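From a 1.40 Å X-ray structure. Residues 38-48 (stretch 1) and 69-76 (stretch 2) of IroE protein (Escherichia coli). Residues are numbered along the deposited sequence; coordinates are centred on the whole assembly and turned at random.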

ATOM      1  N   ALA A  38     -14.820  13.320  11.202  1.00 24.35           N
ATOM      2  CA  ALA A  38     -14.018  13.571   9.990  1.00 20.47           C
ATOM      3  C   ALA A  38     -13.964  15.046   9.678  1.00 31.75           C
ATOM      4  O   ALA A  38     -14.958  15.705   9.983  1.00 40.06           O
ATOM      5  N   PRO A  39     -12.896  15.536   9.077  1.00 23.01           N
ATOM      6  CA  PRO A  39     -12.935  16.933   8.607  1.00 25.42           C
ATOM      7  C   PRO A  39     -14.071  17.096   7.615  1.00 17.64           C
ATOM      8  O   PRO A  39     -14.559  16.121   7.042  1.00 19.27           O
ATOM      9  N   ALA A  40     -14.529  18.352   7.335  1.00 18.42           N
ATOM     10  CA  ALA A  40     -15.649  18.442   6.405  1.00 13.97           C
ATOM     11  C   ALA A  40     -15.382  17.864   5.036  1.00 19.37           C
ATOM     12  O   ALA A  40     -16.179  17.300   4.293  1.00 23.68           O
ATOM     13  N   SER A  41     -14.085  17.947   4.626  1.00 21.54           N
ATOM     14  CA  SER A  41     -13.791  17.393   3.294  1.00 26.89           C
ATOM     15  C   SER A  41     -13.601  15.860   3.344  1.00 21.32           C
ATOM     16  O   SER A  41     -13.445  15.255   2.284  1.00 29.16           O
ATOM     17  N   GLY A  42     -13.643  15.273   4.531  1.00 17.83           N
ATOM     18  CA  GLY A  42     -13.645  13.797   4.599  1.00 17.91           C
ATOM     19  C   GLY A  42     -12.335  13.260   5.182  1.00 16.58           C
ATOM     20  O   GLY A  42     -11.340  13.951   5.304  1.00 16.78           O
ATOM     21  N   TYR A  43     -12.424  11.966   5.559  1.00 14.46           N
ATOM     22  CA  TYR A  43     -11.227  11.299   6.049  1.00 14.53           C
ATOM     23  C   TYR A  43     -10.241  10.979   4.898  1.00 14.72           C
ATOM     24  O   TYR A  43     -10.748  10.614   3.845  1.00 14.58           O
ATOM     25  N   PRO A  44      -8.959  11.150   5.172  1.00 12.45           N
ATOM     26  CA  PRO A  44      -7.981  10.503   4.241  1.00 11.56           C
ATOM     27  C   PRO A  44      -8.194   9.012   4.378  1.00 11.73           C
ATOM     28  O   PRO A  44      -8.732   8.536   5.373  1.00 11.07           O
ATOM     29  N   ILE A  45      -7.697   8.217   3.375  1.00 11.51           N
ATOM     30  CA  ILE A  45      -7.912   6.788   3.522  1.00  9.37           C
ATOM     31  C   ILE A  45      -6.686   6.052   2.957  1.00 11.21           C
ATOM     32  O   ILE A  45      -6.220   6.489   1.892  1.00 12.59           O
ATOM     33  N   LEU A  46      -6.214   5.034   3.686  1.00 10.29           N
ATOM     34  CA  LEU A  46      -5.003   4.353   3.208  1.00  8.68           C
ATOM     35  C   LEU A  46      -5.352   2.867   3.068  1.00 10.76           C
ATOM     36  O   LEU A  46      -5.759   2.251   4.051  1.00  9.24           O
ATOM     37  N   TYR A  47      -5.199   2.342   1.856  1.00  8.90           N
ATOM     38  CA  TYR A  47      -5.382   0.945   1.518  1.00  8.55           C
ATOM     39  C   TYR A  47      -4.034   0.214   1.684  1.00  7.07           C
ATOM     40  O   TYR A  47      -3.048   0.781   1.145  1.00 10.15           O
HETATM   41  N   MSE A  48      -4.007  -0.862   2.420  1.00  7.63           N
HETATM   42  CA  MSE A  48      -2.747  -1.474   2.820  1.00  9.05           C
HETATM   43  C   MSE A  48      -2.747  -2.960   2.495  1.00  9.53           C
HETATM   44  O   MSE A  48      -3.629  -3.709   2.885  1.00  9.08           O
ATOM     45  N   LYS A  69      -3.667  14.268  14.677  1.00 18.53           N
ATOM     46  CA  LYS A  69      -3.738  15.038  13.459  1.00 18.95           C
ATOM     47  C   LYS A  69      -5.046  14.694  12.776  1.00 28.04           C
ATOM     48  O   LYS A  69      -6.083  14.811  13.459  1.00 24.69           O
ATOM     49  N   THR A  70      -5.084  14.295  11.538  1.00 19.50           N
ATOM     50  CA  THR A  70      -6.302  13.898  10.846  1.00 16.45           C
ATOM     51  C   THR A  70      -6.346  12.379  10.675  1.00 14.57           C
ATOM     52  O   THR A  70      -5.810  11.903   9.674  1.00 16.74           O
ATOM     53  N   PRO A  71      -6.875  11.593  11.577  1.00 14.23           N
ATOM     54  CA  PRO A  71      -6.757  10.123  11.498  1.00 14.14           C
ATOM     55  C   PRO A  71      -7.438   9.650  10.236  1.00 14.01           C
ATOM     56  O   PRO A  71      -8.524  10.055   9.818  1.00 13.75           O
ATOM     57  N   PRO A  72      -6.747   8.713   9.545  1.00 12.91           N
ATOM     58  CA  PRO A  72      -7.339   8.175   8.319  1.00 11.37           C
ATOM     59  C   PRO A  72      -8.238   6.972   8.541  1.00  8.89           C
ATOM     60  O   PRO A  72      -8.046   6.242   9.518  1.00 10.87           O
ATOM     61  N   VAL A  73      -9.121   6.747   7.565  1.00 10.27           N
ATOM     62  CA  VAL A  73      -9.669   5.399   7.417  1.00 12.28           C
ATOM     63  C   VAL A  73      -8.558   4.419   6.956  1.00  8.19           C
ATOM     64  O   VAL A  73      -7.770   4.824   6.078  1.00 10.44           O
ATOM     65  N   ILE A  74      -8.544   3.261   7.576  1.00  9.03           N
ATOM     66  CA  ILE A  74      -7.483   2.281   7.238  1.00  9.64           C
ATOM     67  C   ILE A  74      -8.191   1.083   6.636  1.00 11.35           C
ATOM     68  O   ILE A  74      -9.109   0.494   7.243  1.00 10.97           O
ATOM     69  N   VAL A  75      -7.801   0.661   5.439  1.00 10.44           N
ATOM     70  CA  VAL A  75      -8.391  -0.517   4.812  1.00  8.47           C
ATOM     71  C   VAL A  75      -7.277  -1.545   4.698  1.00  8.85           C
ATOM     72  O   VAL A  75      -6.382  -1.338   3.864  1.00 10.75           O
ATOM     73  N   ALA A  76      -7.307  -2.591   5.506  1.00  8.89           N
ATOM     74  CA  ALA A  76      -6.248  -3.599   5.464  1.00  7.74           C
ATOM     75  C   ALA A  76      -6.760  -4.744   4.608  1.00  9.61           C
ATOM     76  O   ALA A  76      -7.730  -5.419   4.937  1.00 10.07           O
TER

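Side-chain packing between residues 38-48 and 69-76 of IroE, two neighbouring parallel strands with their lead-in loops. Four backbone hydrogen bonds set the register: Val73 N to Pro44 O (2.9 Å), Leu46 N to Val73 O (2.9 Å), Val75 N to Leu46 O (2.9 Å) and Met48 N to Val75 O (2.8 Å). Val73 and Val75 thus use both N and O toward the first strand, and the side chains alternate between the two faces of the sheet.

On one face lie Ile45, Tyr47, Val73 and Val75. Ile45 is fully extended (chi1 t, chi2 t), which carries its CD1 out along the face to meet both valines: Ile45 CD1 lies 3.6 Å from Val73 CG1 and 3.8 Å from Val75 CG2. With chi1 t, Val73 places CG1 against Ile45 CD1 and CG2 3.6 Å from Tyr43 CD2, and Val75, also t, turns CG2 to the same Ile45 CD1. Tyr47 (chi1 m, chi2 -98°) turns one ring face to Val75, whose CB sits 4.1 Å from the Tyr47 ring centroid, a CH-pi contact 29° off the ring normal; the nearest ring atom, Tyr47 CD1, is 3.7 Å from Val75 CB. The ring is held at its far end too, since Tyr47 OH is hydrogen-bonded elsewhere in the structure. Tyr43, also m at chi1, points toward the second stretch. Its ring lies obliquely against Val73, while Tyr43 CD1 comes within 3.5 Å of Pro71 O. Its OH is hydrogen-bonded to a residue adjoining one of the stretches.

The other face carries Leu46, Met48, Ile74 and Ala76. Met48, a selenomethionine, is m at chi1, extends through chi2 (t) and then folds at chi3 (m), bringing its terminal methyl across to the second strand: Met48 CE is only 3.2 Å from Ile74 CG2, a tight contact, and 4.2 Å from Ala76 CB. The small Ala76 is reached by this methyl rather than reaching out itself. Ile74 is m at chi1 and t at chi2, and its CG2 branch is the one that meets Met48. The nearest approach of the Leu46 side chain (chi1 t, chi2 p) is its CB, 4.3 Å from Val73 O.

At the start of the contact, Thr70 meets Pro39 and Pro44. Thr70 points toward stretch 1 and, with chi1 m, places its methyl against two proline rings: Thr70 CG2 is 3.5 Å from Pro39 CG and 3.6 Å from Pro44 CD. Pro44 and Pro72 point sideways, yet Pro44 CB and Pro72 CB approach to 4.2 Å. The side-chain contacts between the stretches are essentially apolar; the direct hydrogen bonds belong to the backbone.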

ATOM      1  CB  ALA A  38     -14.662  12.883   8.802  1.00 26.44           C
ATOM      2  CB  PRO A  39     -11.600  17.104   7.909  1.00 33.53           C
ATOM      3  CG  PRO A  39     -10.783  15.906   8.208  1.00 24.66           C
ATOM      4  CD  PRO A  39     -11.651  14.834   8.772  1.00 21.87           C
ATOM      5  CB  ALA A  40     -16.005  19.931   6.254  1.00 18.00           C
ATOM      6  CB  SER A  41     -12.561  18.116   2.719  1.00 23.81           C
ATOM      7  OG  SER A  41     -11.629  18.310   3.802  1.00 45.57           O
ATOM      8  CB  TYR A  43     -11.586  10.001   6.713  1.00 14.54           C
ATOM      9  CG  TYR A  43     -12.451   9.975   7.976  1.00 14.23           C
ATOM     10  CD1 TYR A  43     -11.944  10.472   9.160  1.00 14.85           C
ATOM     11  CD2 TYR A  43     -13.706   9.381   7.829  1.00 17.72           C
ATOM     12  CE1 TYR A  43     -12.765  10.422  10.308  1.00 16.90           C
ATOM     13  CE2 TYR A  43     -14.517   9.313   8.970  1.00 18.78           C
ATOM     14  CZ  TYR A  43     -13.998   9.837  10.116  1.00 17.34           C
ATOM     15  OH  TYR A  43     -14.865   9.726  11.209  1.00 23.33           O
ATOM     16  CB  PRO A  44      -6.647  10.862   4.837  1.00 14.45           C
ATOM     17  CG  PRO A  44      -6.866  11.946   5.836  1.00 21.81           C
ATOM     18  CD  PRO A  44      -8.282  11.783   6.270  1.00 13.98           C
ATOM     19  CB  ILE A  45      -9.213   6.314   2.814  1.00 12.80           C
ATOM     20  CG1 ILE A  45      -9.521   4.831   3.044  1.00 11.66           C
ATOM     21  CG2 ILE A  45      -9.224   6.692   1.313  1.00 12.11           C
ATOM     22  CD1 ILE A  45     -10.932   4.407   2.546  1.00 11.87           C
ATOM     23  CB  LEU A  46      -3.883   4.598   4.206  1.00  9.59           C
ATOM     24  CG  LEU A  46      -2.516   4.015   3.730  1.00 13.06           C
ATOM     25  CD1 LEU A  46      -2.011   4.546   2.410  1.00 11.75           C
ATOM     26  CD2 LEU A  46      -1.489   4.244   4.834  1.00 16.53           C
ATOM     27  CB  TYR A  47      -5.879   0.821   0.069  1.00  9.01           C
ATOM     28  CG  TYR A  47      -7.354   1.223  -0.086  1.00  9.25           C
ATOM     29  CD1 TYR A  47      -8.329   0.234  -0.119  1.00 12.18           C
ATOM     30  CD2 TYR A  47      -7.654   2.566  -0.158  1.00 10.84           C
ATOM     31  CE1 TYR A  47      -9.697   0.564  -0.249  1.00 12.85           C
ATOM     32  CE2 TYR A  47      -9.012   2.883  -0.289  1.00 10.90           C
ATOM     33  CZ  TYR A  47      -9.965   1.907  -0.336  1.00 10.97           C
ATOM     34  OH  TYR A  47     -11.315   2.289  -0.460  1.00 13.53           O
HETATM   35  CB  MSE A  48      -2.591  -1.297   4.361  1.00 10.77           C
HETATM   36  CG  MSE A  48      -2.634   0.246   4.651  1.00 10.95           C
HETATM   37 SE   MSE A  48      -2.132   0.659   6.493  1.00 13.17          SE
HETATM   38  CE  MSE A  48      -3.305  -0.822   6.711  1.00 44.27           C
ATOM     39  CB  LYS A  69      -2.479  14.787  12.596  1.00 21.75           C
ATOM     40  CG  LYS A  69      -1.313  15.531  13.275  1.00 33.94           C
ATOM     41  CD  LYS A  69       0.007  14.788  13.208  1.00 51.53           C
ATOM     42  CE  LYS A  69       1.211  15.668  13.508  1.00 55.85           C
ATOM     43  NZ  LYS A  69       2.027  15.340  14.710  1.00 24.86           N
ATOM     44  CB  THR A  70      -6.342  14.581   9.471  1.00 22.79           C
ATOM     45  OG1 THR A  70      -6.268  16.010   9.692  1.00 22.00           O
ATOM     46  CG2 THR A  70      -7.663  14.360   8.753  1.00 18.26           C
ATOM     47  CB  PRO A  71      -7.400   9.577  12.786  1.00 13.76           C
ATOM     48  CG  PRO A  71      -8.346  10.670  13.186  1.00 16.98           C
ATOM     49  CD  PRO A  71      -7.638  11.968  12.811  1.00 20.59           C
ATOM     50  CB  PRO A  72      -6.051   7.714   7.537  1.00 13.91           C
ATOM     51  CG  PRO A  72      -5.168   7.248   8.662  1.00 13.05           C
ATOM     52  CD  PRO A  72      -5.371   8.214   9.796  1.00 13.56           C
ATOM     53  CB  VAL A  73     -10.845   5.385   6.448  1.00 12.32           C
ATOM     54  CG1 VAL A  73     -11.421   4.029   6.112  1.00  9.75           C
ATOM     55  CG2 VAL A  73     -12.000   6.256   7.071  1.00 12.25           C
ATOM     56  CB  ILE A  74      -6.753   1.866   8.506  1.00 10.50           C
ATOM     57  CG1 ILE A  74      -6.248   3.085   9.311  1.00 12.25           C
ATOM     58  CG2 ILE A  74      -5.660   0.897   8.136  1.00 12.25           C
ATOM     59  CD1 ILE A  74      -5.458   2.657  10.535  1.00 16.07           C
ATOM     60  CB  VAL A  75      -9.027  -0.248   3.434  1.00 11.45           C
ATOM     61  CG1 VAL A  75      -9.605  -1.517   2.853  1.00 10.41           C
ATOM     62  CG2 VAL A  75     -10.082   0.854   3.560  1.00 12.55           C
ATOM     63  CB  ALA A  76      -5.973  -4.068   6.885  1.00 11.23           C
TER